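Local coordinates for protein octopine dehydrogenase (Pecten maximus, PDB 3C7A) that catalyses the NADH-dependent reductive condensation of L-arginine with pyruvate to give D-octopine, preferring L-arginine over other amino acids because of its guanidinium group, at residues G221-K226 and V317-G322; V336-A341 and S350-I355; W357-E360 and K364-L367. One frame throughout, in Å; residues are numbered along the deposited sequence.

Contact 1. Residues G221-K226 and V317-G322; sequences GSWDGK and VAPDFG
Trp223 meets Pro319 through a CH-pi contact, with the proline CD 4.3 Å from the centroid of the six-membered ring and 20° off its normal. That small angle puts the methylene over the ring face, displaced toward the rim, where its nearest ring atom is CH2. The same corner of the indole touches Ala318, whose CB lies 4.2 Å from Trp223 CH2; this methyl approaches obliquely. With CG anti to the backbone N (chi1 -173°), the indole reaches from its loop toward the strand, and Pro319 comes from the opposite direction.

The loop itself probably helps fix the ring. Gly225 CA sits 3.6 Å above the other face, over its centre, and Trp223 NE1 donates in the ring plane to Lys226 O at 3.1 Å. Asp224 OD1 accepts from Lys226 N, two residues on, at 3.1 Å: an Asx turn, with the donor above the carboxylate plane. Trp220 meets the indole edge-to-face.

No hydrogen bond joins the two segments, so the contact is apolar. It sets an aromatic side chain of the loop after helix 211-220 against the end of strand 316-319, the second strand of a two-stranded antiparallel beta hairpin with 310-313.

Contact 2. Residues V336-A341 and S350-I355; sequences VFKGVA and SNDKLI
Two helical segments, 336-341 on helix 330-344 and 350-355 on helix 349-362, come nearest at Lys338 and Asn351, whose CA atoms are 8.4 Å apart, so that side chains rather than backbones make the contact. The one polar bond between the segments is a salt bridge: Lys338 NZ lies 3.2 Å from Asp352 OD1 and 3.5 Å from Asp352 OD2. The ammonium group is thus nearer one oxygen, and it meets OD1 on the syn lone pair, the side of the other carboxylate oxygen. Lys338 leaves its helix with CG anti to the backbone N and then bends at chi2 (67°), which carries the chain across the aspartate at about a right angle. Lys338 CE, next to the ammonium, also comes within 3.6 Å of Asp352 OD1. Ile348, in the link between the helices, touches both Lys338 and Phe337.

One residue back on each helix, Phe337 and Asn351 form a looser pair. Asn351 OD1 approaches the ring obliquely, 4.1 Å from Phe337 CE2, with the ring and amide planes turned 47° apart. The other end of this amide is committed to a third helix, since Asn351 ND2 hydrogen-bonds to Glu252 OE1 of helix 240-263; Phe337 touches Val256 of that helix.

The chemistry therefore divides by position: a charge pair joins consecutive helices of the alpha-helical domain, and beside it an amide bonded to a glutamate ties in the third. The lysine would be expected to stabilise the ionised form of Asp352.

Contact 3. Residues W357-E360 and K364-L367; sequences WAQE and KEYL
The flat amide of Gln359 presents its oxygen obliquely to the Tyr366 ring, with OE1 3.7 Å from ring atom CD2, while its two polar ends face the backbone of 364-367. The Tyr366 side chain also touches Ile330, Pro331 and Ile335 of helix 330-344, and Asp376 and Thr380 of loops.

Gln359 OE1 accepts two amide hydrogens. Tyr366 N donates to Gln359 OE1 at 3.1 Å, from above the carbonyl plane and 51° out of it; Leu367 N donates weakly to the same OE1 at 3.4 Å. At the other end of the amide, Gln359 NE2 donates weakly to Leu367 O over 3.5 Å. One good bond and two weak ones hold this buried amide, and because both its ends are used they probably limit its rotation. Its chi1 of 65° places CG between the backbone N and the carbonyl carbon, and beyond CG the chain runs extended to the loop. On the way, Gln359 CB passes 3.5 Å from Lys364 O.

At the start of the loop the backbones join directly: Lys364 N donates to Gln359 O at 2.9 Å with an N-H...O angle of 165°. The loop is held further on, where Glu365 N hydrogen-bonds to Asp376 OD2 and Glu365 OE1 accepts from the backbone N of Lys375. The 6-to-1 backbone bond at the C-terminus of helix 349-362 is consistent with a Schellman-type C-cap, here joined by a glutamine side chain bonded to the backbone of the departing loop.

How the contacts relate
The three contacts follow one another in series along the chain. Contacts 2 and 3 share helix 349-362; their centres are 12 Å apart, and they touch where Lys338 CE lies 4.3 Å from Leu367 CD1. Contact 1 is more peripheral, its centre 17 Å from that of contact 3 and 24 Å from that of contact 2. It meets contact 3 by packing of Gly221 O on Trp357 NE1 at 4.1 Å, but does not touch contact 2. Contact 2 lies near the substrate site: the side chain of Phe337 is about 10 Å from that of Met206, which binds L-arginine. On the cofactor side, the Lys364 side chain of contact 3 is about 14 Å from bound NAD.

Contact 1. Residues G221-K226 and V317-G322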
# COMPACT_ATOMS: atom_id res chain seq x y z
N GLY A 221 6.26 -1.77 -25.52
CA GLY A 221 5.72 -0.48 -25.99
C GLY A 221 5.36 -0.40 -27.46
O GLY A 221 4.28 0.09 -27.81
N SER A 222 6.26 -0.86 -28.32
CA SER A 222 6.03 -0.87 -29.76
C SER A 222 6.13 -2.29 -30.33
O SER A 222 6.88 -2.54 -31.28
CB SER A 222 7.00 0.08 -30.47
OG SER A 222 8.35 -0.33 -30.27
N TRP A 223 5.37 -3.21 -29.74
CA TRP A 223 5.39 -4.62 -30.11
C TRP A 223 4.66 -4.87 -31.43
O TRP A 223 3.54 -4.39 -31.64
CB TRP A 223 4.77 -5.47 -28.99
CG TRP A 223 4.88 -6.96 -29.18
CD1 TRP A 223 5.99 -7.67 -29.53
CD2 TRP A 223 3.83 -7.92 -29.02
NE1 TRP A 223 5.70 -9.01 -29.60
CE2 TRP A 223 4.38 -9.19 -29.29
CE3 TRP A 223 2.47 -7.84 -28.67
CZ2 TRP A 223 3.63 -10.37 -29.23
CZ3 TRP A 223 1.72 -9.01 -28.61
CH2 TRP A 223 2.30 -10.26 -28.89
N ASP A 224 5.31 -5.61 -32.33
CA ASP A 224 4.77 -5.89 -33.66
C ASP A 224 3.74 -7.03 -33.69
O ASP A 224 2.91 -7.10 -34.60
CB ASP A 224 5.90 -6.16 -34.67
CG ASP A 224 6.83 -7.30 -34.24
OD1 ASP A 224 6.58 -7.93 -33.19
OD2 ASP A 224 7.81 -7.55 -34.96
N GLY A 225 3.81 -7.91 -32.70
CA GLY A 225 2.88 -9.04 -32.58
C GLY A 225 3.49 -10.40 -32.83
O GLY A 225 2.77 -11.38 -33.03
N LYS A 226 4.82 -10.47 -32.82
CA LYS A 226 5.55 -11.71 -33.07
C LYS A 226 6.02 -12.37 -31.77
O LYS A 226 6.51 -11.69 -30.88
CB LYS A 226 6.74 -11.47 -34.01
CG LYS A 226 6.35 -10.97 -35.41
CD LYS A 226 5.57 -12.02 -36.20
CE LYS A 226 5.06 -11.45 -37.52
NZ LYS A 226 4.29 -12.47 -38.30
N VAL A 317 5.66 -17.87 -27.08
CA VAL A 317 4.91 -17.27 -25.97
C VAL A 317 4.67 -15.77 -26.18
O VAL A 317 5.38 -15.12 -26.94
CB VAL A 317 5.59 -17.51 -24.58
CG1 VAL A 317 5.55 -18.98 -24.19
CG2 VAL A 317 7.02 -16.97 -24.56
N ALA A 318 3.66 -15.23 -25.49
CA ALA A 318 3.27 -13.82 -25.60
C ALA A 318 2.96 -13.21 -24.22
O ALA A 318 2.59 -13.94 -23.30
CB ALA A 318 2.07 -13.68 -26.53
N PRO A 319 3.11 -11.88 -24.07
CA PRO A 319 2.87 -11.21 -22.79
C PRO A 319 1.44 -11.38 -22.27
O PRO A 319 0.47 -11.23 -23.03
CB PRO A 319 3.14 -9.73 -23.10
CG PRO A 319 3.03 -9.61 -24.58
CD PRO A 319 3.54 -10.91 -25.11
N ASP A 320 1.31 -11.68 -20.97
CA ASP A 320 0.02 -11.88 -20.33
C ASP A 320 -0.37 -10.67 -19.48
O ASP A 320 0.12 -10.49 -18.36
CB ASP A 320 0.03 -13.16 -19.47
CG ASP A 320 -1.31 -13.45 -18.79
OD1 ASP A 320 -2.37 -13.02 -19.30
OD2 ASP A 320 -1.30 -14.12 -17.74
N PHE A 321 -1.25 -9.84 -20.03
CA PHE A 321 -1.79 -8.69 -19.30
C PHE A 321 -3.01 -9.13 -18.49
O PHE A 321 -3.40 -10.31 -18.52
CB PHE A 321 -2.16 -7.56 -20.27
CG PHE A 321 -0.98 -6.96 -20.99
CD1 PHE A 321 -0.71 -7.29 -22.31
CD2 PHE A 321 -0.13 -6.07 -20.34
CE1 PHE A 321 0.38 -6.75 -22.98
CE2 PHE A 321 0.97 -5.51 -21.00
CZ PHE A 321 1.22 -5.85 -22.33
N GLY A 322 -3.56 -8.24 -17.72
CA GLY A 322 -4.57 -8.59 -16.75
C GLY A 322 -4.23 -9.46 -15.55
O GLY A 322 -4.59 -10.59 -15.46

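Contact 2. Residues V336-A341 and S350-I355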
# COMPACT_ATOMS: atom_id res chain seq x y z
N VAL A 336 -3.89 9.22 -8.28
CA VAL A 336 -3.93 10.01 -7.04
C VAL A 336 -2.83 11.10 -7.04
O VAL A 336 -3.08 12.24 -6.65
CB VAL A 336 -3.82 9.13 -5.76
CG1 VAL A 336 -4.05 9.96 -4.50
CG2 VAL A 336 -4.83 7.98 -5.81
N PHE A 337 -1.63 10.73 -7.50
CA PHE A 337 -0.50 11.66 -7.64
C PHE A 337 -0.80 12.79 -8.64
O PHE A 337 -0.40 13.94 -8.41
CB PHE A 337 0.77 10.89 -8.04
CG PHE A 337 1.97 11.77 -8.30
CD1 PHE A 337 2.61 12.44 -7.26
CD2 PHE A 337 2.48 11.91 -9.59
CE1 PHE A 337 3.72 13.25 -7.50
CE2 PHE A 337 3.59 12.72 -9.84
CZ PHE A 337 4.22 13.39 -8.79
N LYS A 338 -1.50 12.47 -9.73
CA LYS A 338 -1.88 13.45 -10.75
C LYS A 338 -2.82 14.53 -10.19
O LYS A 338 -2.68 15.71 -10.52
CB LYS A 338 -2.50 12.75 -11.97
CG LYS A 338 -3.03 13.66 -13.09
CD LYS A 338 -1.91 14.43 -13.81
CE LYS A 338 -2.48 15.28 -14.95
NZ LYS A 338 -1.43 16.11 -15.62
N GLY A 339 -3.76 14.12 -9.34
CA GLY A 339 -4.69 15.06 -8.69
C GLY A 339 -4.01 16.09 -7.81
O GLY A 339 -4.41 17.26 -7.78
N VAL A 340 -2.98 15.66 -7.08
CA VAL A 340 -2.18 16.54 -6.22
C VAL A 340 -1.39 17.56 -7.06
O VAL A 340 -1.30 18.74 -6.70
CB VAL A 340 -1.22 15.73 -5.30
CG1 VAL A 340 -0.36 16.65 -4.43
CG2 VAL A 340 -2.01 14.77 -4.41
N ALA A 341 -0.83 17.09 -8.19
CA ALA A 341 -0.07 17.94 -9.10
C ALA A 341 -0.90 19.06 -9.74
O ALA A 341 -0.42 20.19 -9.88
CB ALA A 341 0.60 17.10 -10.18
N SER A 350 6.12 13.31 -18.47
CA SER A 350 6.58 11.91 -18.49
C SER A 350 5.61 10.95 -17.80
O SER A 350 5.38 9.84 -18.29
CB SER A 350 7.98 11.78 -17.88
OG SER A 350 8.98 12.23 -18.78
N ASN A 351 5.04 11.38 -16.68
CA ASN A 351 4.01 10.61 -15.97
C ASN A 351 2.73 10.46 -16.79
O ASN A 351 2.09 9.41 -16.75
CB ASN A 351 3.70 11.23 -14.60
CG ASN A 351 4.68 10.78 -13.51
OD1 ASN A 351 4.38 9.90 -12.71
ND2 ASN A 351 5.86 11.40 -13.48
N ASP A 352 2.36 11.51 -17.52
CA ASP A 352 1.16 11.53 -18.37
C ASP A 352 1.19 10.47 -19.48
O ASP A 352 0.17 9.85 -19.79
CB ASP A 352 0.95 12.91 -19.00
CG ASP A 352 0.50 13.96 -17.99
OD1 ASP A 352 0.04 13.60 -16.88
OD2 ASP A 352 0.59 15.16 -18.32
N LYS A 353 2.37 10.27 -20.07
CA LYS A 353 2.55 9.35 -21.20
C LYS A 353 2.29 7.89 -20.82
O LYS A 353 1.71 7.13 -21.60
CB LYS A 353 3.94 9.52 -21.82
CG LYS A 353 4.13 8.81 -23.17
CD LYS A 353 5.37 9.31 -23.91
CE LYS A 353 6.64 8.65 -23.39
NZ LYS A 353 7.85 9.22 -24.05
N LEU A 354 2.72 7.51 -19.62
CA LEU A 354 2.54 6.15 -19.12
C LEU A 354 1.09 5.85 -18.73
O LEU A 354 0.63 4.71 -18.84
CB LEU A 354 3.49 5.86 -17.94
CG LEU A 354 5.00 5.89 -18.20
CD1 LEU A 354 5.77 5.90 -16.89
CD2 LEU A 354 5.45 4.73 -19.09
N ILE A 355 0.38 6.88 -18.27
CA ILE A 355 -1.04 6.77 -17.90
C ILE A 355 -1.93 6.45 -19.11
O ILE A 355 -2.78 5.56 -19.05
CB ILE A 355 -1.55 8.04 -17.15
CG1 ILE A 355 -0.87 8.17 -15.78
CG2 ILE A 355 -3.08 8.02 -16.99
CD1 ILE A 355 -0.95 9.56 -15.17

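Contact 3. Residues W357-E360 and K364-L367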
# COMPACT_ATOMS: atom_id res chain seq x y z
N TRP A 357 -1.14 5.12 -22.05
CA TRP A 357 -0.83 3.80 -22.62
C TRP A 357 -1.40 2.65 -21.78
O TRP A 357 -1.95 1.69 -22.33
CB TRP A 357 0.68 3.63 -22.82
CG TRP A 357 1.07 2.30 -23.42
CD1 TRP A 357 1.06 1.97 -24.75
CD2 TRP A 357 1.55 1.14 -22.72
NE1 TRP A 357 1.49 0.67 -24.92
CE2 TRP A 357 1.79 0.14 -23.69
CE3 TRP A 357 1.78 0.85 -21.37
CZ2 TRP A 357 2.26 -1.14 -23.35
CZ3 TRP A 357 2.25 -0.42 -21.03
CH2 TRP A 357 2.49 -1.40 -22.02
N ALA A 358 -1.26 2.76 -20.46
CA ALA A 358 -1.65 1.68 -19.54
C ALA A 358 -3.16 1.47 -19.41
O ALA A 358 -3.62 0.33 -19.33
CB ALA A 358 -1.02 1.90 -18.17
N GLN A 359 -3.92 2.57 -19.38
CA GLN A 359 -5.38 2.50 -19.25
C GLN A 359 -6.06 1.80 -20.44
O GLN A 359 -7.08 1.14 -20.27
CB GLN A 359 -6.00 3.88 -18.97
CG GLN A 359 -5.86 4.92 -20.09
CD GLN A 359 -6.51 6.26 -19.77
OE1 GLN A 359 -6.68 6.63 -18.60
NE2 GLN A 359 -6.88 7.00 -20.80
N GLU A 360 -5.48 1.95 -21.62
CA GLU A 360 -5.99 1.33 -22.85
C GLU A 360 -5.80 -0.19 -22.85
O GLU A 360 -6.62 -0.93 -23.39
CB GLU A 360 -5.34 1.96 -24.08
CG GLU A 360 -6.05 1.70 -25.41
CD GLU A 360 -5.59 0.42 -26.11
OE1 GLU A 360 -4.51 -0.11 -25.78
OE2 GLU A 360 -6.32 -0.06 -27.01
N LYS A 364 -9.91 0.60 -19.66
CA LYS A 364 -10.49 1.62 -18.77
C LYS A 364 -10.14 3.03 -19.24
O LYS A 364 -9.26 3.21 -20.09
CB LYS A 364 -10.01 1.40 -17.32
CG LYS A 364 -10.35 0.03 -16.72
CD LYS A 364 -11.83 -0.10 -16.37
CE LYS A 364 -12.13 -1.47 -15.78
NZ LYS A 364 -13.59 -1.67 -15.54
N GLU A 365 -10.84 4.03 -18.69
CA GLU A 365 -10.62 5.44 -19.05
C GLU A 365 -10.68 6.35 -17.83
O GLU A 365 -11.69 6.39 -17.12
CB GLU A 365 -11.65 5.88 -20.10
CG GLU A 365 -11.33 7.22 -20.78
CD GLU A 365 -12.46 7.72 -21.67
OE1 GLU A 365 -13.62 7.79 -21.20
OE2 GLU A 365 -12.19 8.05 -22.85
N TYR A 366 -9.59 7.09 -17.58
CA TYR A 366 -9.50 8.00 -16.43
C TYR A 366 -9.16 9.45 -16.83
O TYR A 366 -9.78 10.39 -16.34
CB TYR A 366 -8.48 7.50 -15.41
CG TYR A 366 -8.64 6.06 -14.97
CD1 TYR A 366 -9.71 5.66 -14.17
CD2 TYR A 366 -7.71 5.09 -15.35
CE1 TYR A 366 -9.85 4.34 -13.76
CE2 TYR A 366 -7.85 3.76 -14.96
CZ TYR A 366 -8.92 3.39 -14.16
OH TYR A 366 -9.05 2.08 -13.76
N LEU A 367 -8.17 9.61 -17.71
CA LEU A 367 -7.68 10.93 -18.12
C LEU A 367 -7.99 11.21 -19.60
O LEU A 367 -7.73 10.37 -20.46
CB LEU A 367 -6.17 11.04 -17.86
CG LEU A 367 -5.46 12.39 -17.99
CD1 LEU A 367 -5.75 13.29 -16.79
CD2 LEU A 367 -3.95 12.18 -18.13